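Local coordinates for ABC transporter substrate-binding protein (PDB 4I1D) that probably serves as the periplasmic substrate-binding protein of an ABC transporter, perhaps for polyamines, and binds D-malate in this crystal, at residues V8-G11 against G12-A16; A259-P262 against L263-Y267. All coordinates share one frame; numbering follows the deposited sequence.

Interaction 1: V8-G11 against G12-A16; sequences VSQG and GAYQA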
ATOM      1  N   VAL A   8     -33.887  12.931 -14.688  1.00 46.47           N
ATOM      2  CA  VAL A   8     -33.168  12.165 -13.676  1.00 45.26           C
ATOM      3  C   VAL A   8     -33.434  12.684 -12.259  1.00 49.30           C
ATOM      4  O   VAL A   8     -33.266  13.869 -11.987  1.00 46.09           O
ATOM      5  CB  VAL A   8     -31.648  12.219 -13.941  1.00 43.99           C
ATOM      6  CG1 VAL A   8     -30.898  11.387 -12.918  1.00 41.15           C
ATOM      7  CG2 VAL A   8     -31.348  11.759 -15.369  1.00 49.38           C
ATOM      8  N   SER A   9     -33.833  11.790 -11.357  1.00 47.97           N
ATOM      9  CA  SER A   9     -34.047  12.147  -9.956  1.00 45.73           C
ATOM     10  C   SER A   9     -33.494  11.046  -9.042  1.00 46.72           C
ATOM     11  O   SER A   9     -32.605  10.296  -9.447  1.00 50.41           O
ATOM     12  CB  SER A   9     -35.537  12.422  -9.681  1.00 52.26           C
ATOM     13  OG  SER A   9     -35.750  12.894  -8.355  1.00 49.87           O
ATOM     14  N   GLN A  10     -34.017  10.939  -7.820  1.00 45.06           N
ATOM     15  CA  GLN A  10     -33.409  10.067  -6.810  1.00 55.60           C
ATOM     16  C   GLN A  10     -34.120   8.727  -6.608  1.00 56.01           C
ATOM     17  O   GLN A  10     -33.752   7.956  -5.719  1.00 57.86           O
ATOM     18  CB  GLN A  10     -33.268  10.795  -5.466  1.00 63.94           C
ATOM     19  CG  GLN A  10     -31.955  11.536  -5.279  1.00 82.49           C
ATOM     20  CD  GLN A  10     -32.140  13.040  -5.166  1.00 99.67           C
ATOM     21  OE1 GLN A  10     -32.699  13.677  -6.063  1.00104.78           O
ATOM     22  NE2 GLN A  10     -31.673  13.616  -4.058  1.00102.15           N
ATOM     23  N   GLY A  11     -35.125   8.451  -7.432  1.00 52.49           N
ATOM     24  CA  GLY A  11     -35.798   7.161  -7.414  1.00 54.26           C
ATOM     25  C   GLY A  11     -36.709   6.957  -6.216  1.00 54.09           C
ATOM     26  O   GLY A  11     -37.035   7.911  -5.512  1.00 50.50           O
ATOM     27  N   GLY A  12     -37.138   5.714  -5.999  1.00 52.26           N
ATOM     28  CA  GLY A  12     -37.888   5.357  -4.803  1.00 59.55           C
ATOM     29  C   GLY A  12     -39.277   5.975  -4.734  1.00 54.21           C
ATOM     30  O   GLY A  12     -39.856   6.319  -5.774  1.00 46.32           O
ATOM     31  N   ALA A  13     -39.816   6.110  -3.518  1.00 44.21           N
ATOM     32  CA  ALA A  13     -41.168   6.649  -3.356  1.00 41.00           C
ATOM     33  C   ALA A  13     -41.245   8.061  -3.922  1.00 52.64           C
ATOM     34  O   ALA A  13     -42.239   8.445  -4.547  1.00 45.78           O
ATOM     35  CB  ALA A  13     -41.585   6.638  -1.901  1.00 43.01           C
ATOM     36  N   TYR A  14     -40.182   8.829  -3.697  1.00 50.36           N
ATOM     37  CA  TYR A  14     -40.094  10.204  -4.186  1.00 48.67           C
ATOM     38  C   TYR A  14     -40.277  10.304  -5.705  1.00 49.45           C
ATOM     39  O   TYR A  14     -41.121  11.061  -6.174  1.00 51.59           O
ATOM     40  CB  TYR A  14     -38.774  10.841  -3.743  1.00 38.71           C
ATOM     41  CG  TYR A  14     -38.473  12.204  -4.336  1.00 51.66           C
ATOM     42  CD1 TYR A  14     -39.431  13.211  -4.366  1.00 54.89           C
ATOM     43  CD2 TYR A  14     -37.211  12.487  -4.842  1.00 47.54           C
ATOM     44  CE1 TYR A  14     -39.136  14.455  -4.901  1.00 59.01           C
ATOM     45  CE2 TYR A  14     -36.907  13.717  -5.366  1.00 47.56           C
ATOM     46  CZ  TYR A  14     -37.865  14.702  -5.404  1.00 57.20           C
ATOM     47  OH  TYR A  14     -37.540  15.930  -5.955  1.00 53.73           O
ATOM     48  N   GLN A  15     -39.505   9.544  -6.479  1.00 48.50           N
ATOM     49  CA  GLN A  15     -39.632   9.627  -7.939  1.00 45.72           C
ATOM     50  C   GLN A  15     -40.961   9.044  -8.425  1.00 48.24           C
ATOM     51  O   GLN A  15     -41.501   9.476  -9.444  1.00 47.76           O
ATOM     52  CB  GLN A  15     -38.451   8.954  -8.649  1.00 46.33           C
ATOM     53  CG  GLN A  15     -38.377   9.234 -10.151  1.00 47.15           C
ATOM     54  CD  GLN A  15     -36.955   9.113 -10.717  1.00 50.85           C
ATOM     55  OE1 GLN A  15     -35.970   9.230  -9.989  1.00 45.35           O
ATOM     56  NE2 GLN A  15     -36.854   8.887 -12.021  1.00 47.91           N
ATOM     57  N   ALA A  16     -41.492   8.052  -7.716  1.00 48.75           N
ATOM     58  CA  ALA A  16     -42.784   7.497  -8.122  1.00 53.86           C
ATOM     59  C   ALA A  16     -43.872   8.568  -7.953  1.00 52.65           C
ATOM     60  O   ALA A  16     -44.793   8.678  -8.763  1.00 46.89           O
ATOM     61  CB  ALA A  16     -43.124   6.254  -7.318  1.00 52.11           C
TER
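Between G11 and Q15 the backbone closes one turn, Q15 N donating to G11 O at 3.1 Å. This is the strand-to-helix junction of a beta-alpha-beta unit, strand 4-9, helix 12-30 and strand 33-38. G11 and G12 both have positive phi, 73° and 68°, and an added CB would clash with the adjoining peptide in each case. A second bond returns from the helix: Q15 OE1 accepts from G11 N at 2.8 Å, bent to 137° and tilted from the carbonyl plane. With CG anti to the backbone N and an extended chain, Q15 runs back past G11 CA, which Q15 CB approaches to 3.4 Å, to S9, its OE1 3.2 Å from S9 CB. S38 OG also bonds OE1, while Q36 OE1 and D37 O take NE2, so the amide ties the loop to strand 33-38. A leucine here would probably leave G11 N without its side-chain acceptor, and Q36 OE1 and S38 OG without the amide they bond. On Y14, OH bonds D61 OD2, which S9 OG also engages; S9 OG approaches the ring obliquely, 3.3 Å from Y14 CE2.

Interaction 2: A259-P262 against L263-Y267; sequences ANLP and LHIDY. With SO4 (sulfate ion), chain J.
L261 O gathers two backbone donors as the chain leaves helix 255-260. H264 N reaches it at 2.9 Å, whereas I265 N supplies a weak bond bent to 127°. N260 O is likewise shared: L263 N donates at 3.1 Å, and H264 ND1 adds a weak bond at 3.2 Å. Because CG of H264 lies anti to its carbonyl carbon (chi1 -67°), the imidazole folds back toward N260, and L263 CB covers one face of the ring near its perimeter. The i to i+3 bonds from L263 to N260 and from H264 to L261 give the evidence for a 3-10 turn that tightens the end of the helix before the chain runs on to strand 268-269. Within the turn, P262 CA makes a CA-H...O contact with I265 O further along, 3.1 Å apart and 156° at the hydrogen. The apolar contribution is lighter: L261 and I265 run alongside each other in the same direction, with L261 CD1 3.9 Å from I265 CG2. Separately, a methyl of L263, CD1, touches the amide oxygen of N260, OD1, at 3.6 Å. The amide nitrogen of N260 is bonded to V256 O, one turn back in the helix. Further along, D266 centres an inverse gamma turn, and its N makes a weak bond of 2.7 Å to O2 of a sulfate ion, probably from the crystallisation liquor. D266 OD2 is held by N206 ND2, and P262 O accepts from R284 NE. H264 and I265 pack on A17 of helix 12-30, and Y267 rests against E103 and Y105 of strand 100-112.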
ATOM      1  N   ALA A 259     -49.025  21.454  -7.131  1.00 50.56           N
ATOM      2  CA  ALA A 259     -49.933  21.261  -6.009  1.00 59.30           C
ATOM      3  C   ALA A 259     -50.294  19.783  -5.856  1.00 61.78           C
ATOM      4  O   ALA A 259     -50.706  19.347  -4.784  1.00 62.31           O
ATOM      5  CB  ALA A 259     -51.215  22.138  -6.159  1.00 45.36           C
ATOM      6  N   ASN A 260     -50.137  19.010  -6.926  1.00 56.89           N
ATOM      7  CA  ASN A 260     -50.473  17.590  -6.865  1.00 56.48           C
ATOM      8  C   ASN A 260     -49.395  16.731  -6.217  1.00 53.16           C
ATOM      9  O   ASN A 260     -49.669  15.615  -5.771  1.00 53.24           O
ATOM     10  CB  ASN A 260     -50.828  17.038  -8.244  1.00 56.07           C
ATOM     11  CG  ASN A 260     -52.319  17.114  -8.530  1.00 66.54           C
ATOM     12  OD1 ASN A 260     -53.056  16.147  -8.320  1.00 70.95           O
ATOM     13  ND2 ASN A 260     -52.772  18.269  -9.001  1.00 58.56           N
ATOM     14  N   LEU A 261     -48.173  17.249  -6.157  1.00 47.35           N
ATOM     15  CA  LEU A 261     -47.059  16.465  -5.620  1.00 55.76           C
ATOM     16  C   LEU A 261     -47.266  16.043  -4.158  1.00 56.00           C
ATOM     17  O   LEU A 261     -47.153  14.858  -3.835  1.00 52.82           O
ATOM     18  CB  LEU A 261     -45.719  17.185  -5.800  1.00 45.73           C
ATOM     19  CG  LEU A 261     -44.545  16.415  -5.201  1.00 50.93           C
ATOM     20  CD1 LEU A 261     -44.430  15.049  -5.846  1.00 49.92           C
ATOM     21  CD2 LEU A 261     -43.247  17.191  -5.353  1.00 50.72           C
ATOM     22  N   PRO A 262     -47.574  17.010  -3.275  1.00 58.09           N
ATOM     23  CA  PRO A 262     -47.842  16.715  -1.858  1.00 57.89           C
ATOM     24  C   PRO A 262     -49.117  15.908  -1.639  1.00 60.22           C
ATOM     25  O   PRO A 262     -49.451  15.569  -0.505  1.00 56.88           O
ATOM     26  CB  PRO A 262     -47.999  18.104  -1.234  1.00 61.67           C
ATOM     27  CG  PRO A 262     -48.353  18.995  -2.364  1.00 65.53           C
ATOM     28  CD  PRO A 262     -47.600  18.456  -3.543  1.00 56.86           C
ATOM     29  N   LEU A 263     -49.845  15.613  -2.703  1.00 58.48           N
ATOM     30  CA  LEU A 263     -50.969  14.707  -2.557  1.00 59.68           C
ATOM     31  C   LEU A 263     -50.435  13.277  -2.471  1.00 63.58           C
ATOM     32  O   LEU A 263     -51.137  12.356  -2.051  1.00 66.20           O
ATOM     33  CB  LEU A 263     -51.946  14.854  -3.722  1.00 60.43           C
ATOM     34  CG  LEU A 263     -52.705  16.181  -3.800  1.00 61.93           C
ATOM     35  CD1 LEU A 263     -53.863  16.074  -4.790  1.00 58.37           C
ATOM     36  CD2 LEU A 263     -53.226  16.558  -2.436  1.00 62.31           C
ATOM     37  N   HIS A 264     -49.173  13.100  -2.852  1.00 57.66           N
ATOM     38  CA  HIS A 264     -48.622  11.761  -3.018  1.00 63.13           C
ATOM     39  C   HIS A 264     -47.401  11.507  -2.149  1.00 64.93           C
ATOM     40  O   HIS A 264     -46.953  10.368  -1.992  1.00 61.95           O
ATOM     41  CB  HIS A 264     -48.322  11.499  -4.497  1.00 56.97           C
ATOM     42  CG  HIS A 264     -49.560  11.420  -5.340  1.00 60.90           C
ATOM     43  ND1 HIS A 264     -49.926  12.410  -6.225  1.00 59.73           N
ATOM     44  CD2 HIS A 264     -50.537  10.483  -5.396  1.00 58.30           C
ATOM     45  CE1 HIS A 264     -51.070  12.081  -6.804  1.00 66.26           C
ATOM     46  NE2 HIS A 264     -51.461  10.917  -6.319  1.00 65.18           N
ATOM     47  N   ILE A 265     -46.873  12.575  -1.571  1.00 54.29           N
ATOM     48  CA  ILE A 265     -45.707  12.464  -0.718  1.00 47.38           C
ATOM     49  C   ILE A 265     -45.586  13.713   0.140  1.00 50.81           C
ATOM     50  O   ILE A 265     -46.039  14.789  -0.248  1.00 51.34           O
ATOM     51  CB  ILE A 265     -44.426  12.213  -1.543  1.00 50.66           C
ATOM     52  CG1 ILE A 265     -43.306  11.677  -0.647  1.00 54.86           C
ATOM     53  CG2 ILE A 265     -44.023  13.473  -2.328  1.00 45.05           C
ATOM     54  CD1 ILE A 265     -42.105  11.181  -1.414  1.00 58.13           C
ATOM     55  N   ASP A 266     -44.989  13.547   1.313  1.00 57.60           N
ATOM     56  CA  ASP A 266     -44.907  14.593   2.326  1.00 55.55           C
ATOM     57  C   ASP A 266     -43.840  15.659   2.023  1.00 54.96           C
ATOM     58  O   ASP A 266     -43.054  16.029   2.898  1.00 54.79           O
ATOM     59  CB  ASP A 266     -44.632  13.946   3.689  1.00 65.33           C
ATOM     60  CG  ASP A 266     -44.852  14.899   4.841  1.00 84.94           C
ATOM     61  OD1 ASP A 266     -45.746  15.768   4.719  1.00 91.63           O
ATOM     62  OD2 ASP A 266     -44.133  14.784   5.863  1.00 87.97           O
ATOM     63  N   TYR A 267     -43.799  16.144   0.787  1.00 50.42           N
ATOM     64  CA  TYR A 267     -42.868  17.209   0.437  1.00 47.79           C
ATOM     65  C   TYR A 267     -43.650  18.417  -0.035  1.00 58.07           C
ATOM     66  O   TYR A 267     -44.792  18.284  -0.470  1.00 67.23           O
ATOM     67  CB  TYR A 267     -41.867  16.738  -0.618  1.00 42.45           C
ATOM     68  CG  TYR A 267     -40.966  15.639  -0.093  1.00 52.36           C
ATOM     69  CD1 TYR A 267     -40.492  15.679   1.212  1.00 52.05           C
ATOM     70  CD2 TYR A 267     -40.608  14.547  -0.887  1.00 59.69           C
ATOM     71  CE1 TYR A 267     -39.672  14.669   1.717  1.00 63.14           C
ATOM     72  CE2 TYR A 267     -39.782  13.525  -0.384  1.00 63.75           C
ATOM     73  CZ  TYR A 267     -39.321  13.597   0.921  1.00 69.64           C
ATOM     74  OH  TYR A 267     -38.504  12.608   1.440  1.00 81.90           O
TER
HETATM   75  S   SO4 J 406     -46.671  10.679   3.091  0.90125.75           S
HETATM   76  O1  SO4 J 406     -47.621  10.853   1.994  0.90126.13           O
HETATM   77  O2  SO4 J 406     -45.366  11.201   2.696  0.90124.65           O
HETATM   78  O3  SO4 J 406     -47.160  11.405   4.262  0.90125.35           O
HETATM   79  O4  SO4 J 406     -46.534   9.259   3.413  0.90123.04           O

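Overall arrangement
Interaction 1 precedes interaction 2 along the chain, and their centres lie 13 Å apart. They meet directly, I265 CD1 packing 3.6 Å from Y14 CA and Y267 CD2 lying 3.9 Å from Y14 CD1, so the first turn of helix 12-30 rests against the loop that follows helix 255-260. Strand 100-112 borders both: Y14 and Y267 each touch E103. Both also approach the malate site, since G12 and the side chain of Y267 are each about 6 Å from the side chain of R208, and the Y267 side chain is about 6 Å from bound D-malate. These distances are consistent with two chain-distant turns jointly shaping the surroundings of the ligand pocket in this periplasmic-binding-protein fold.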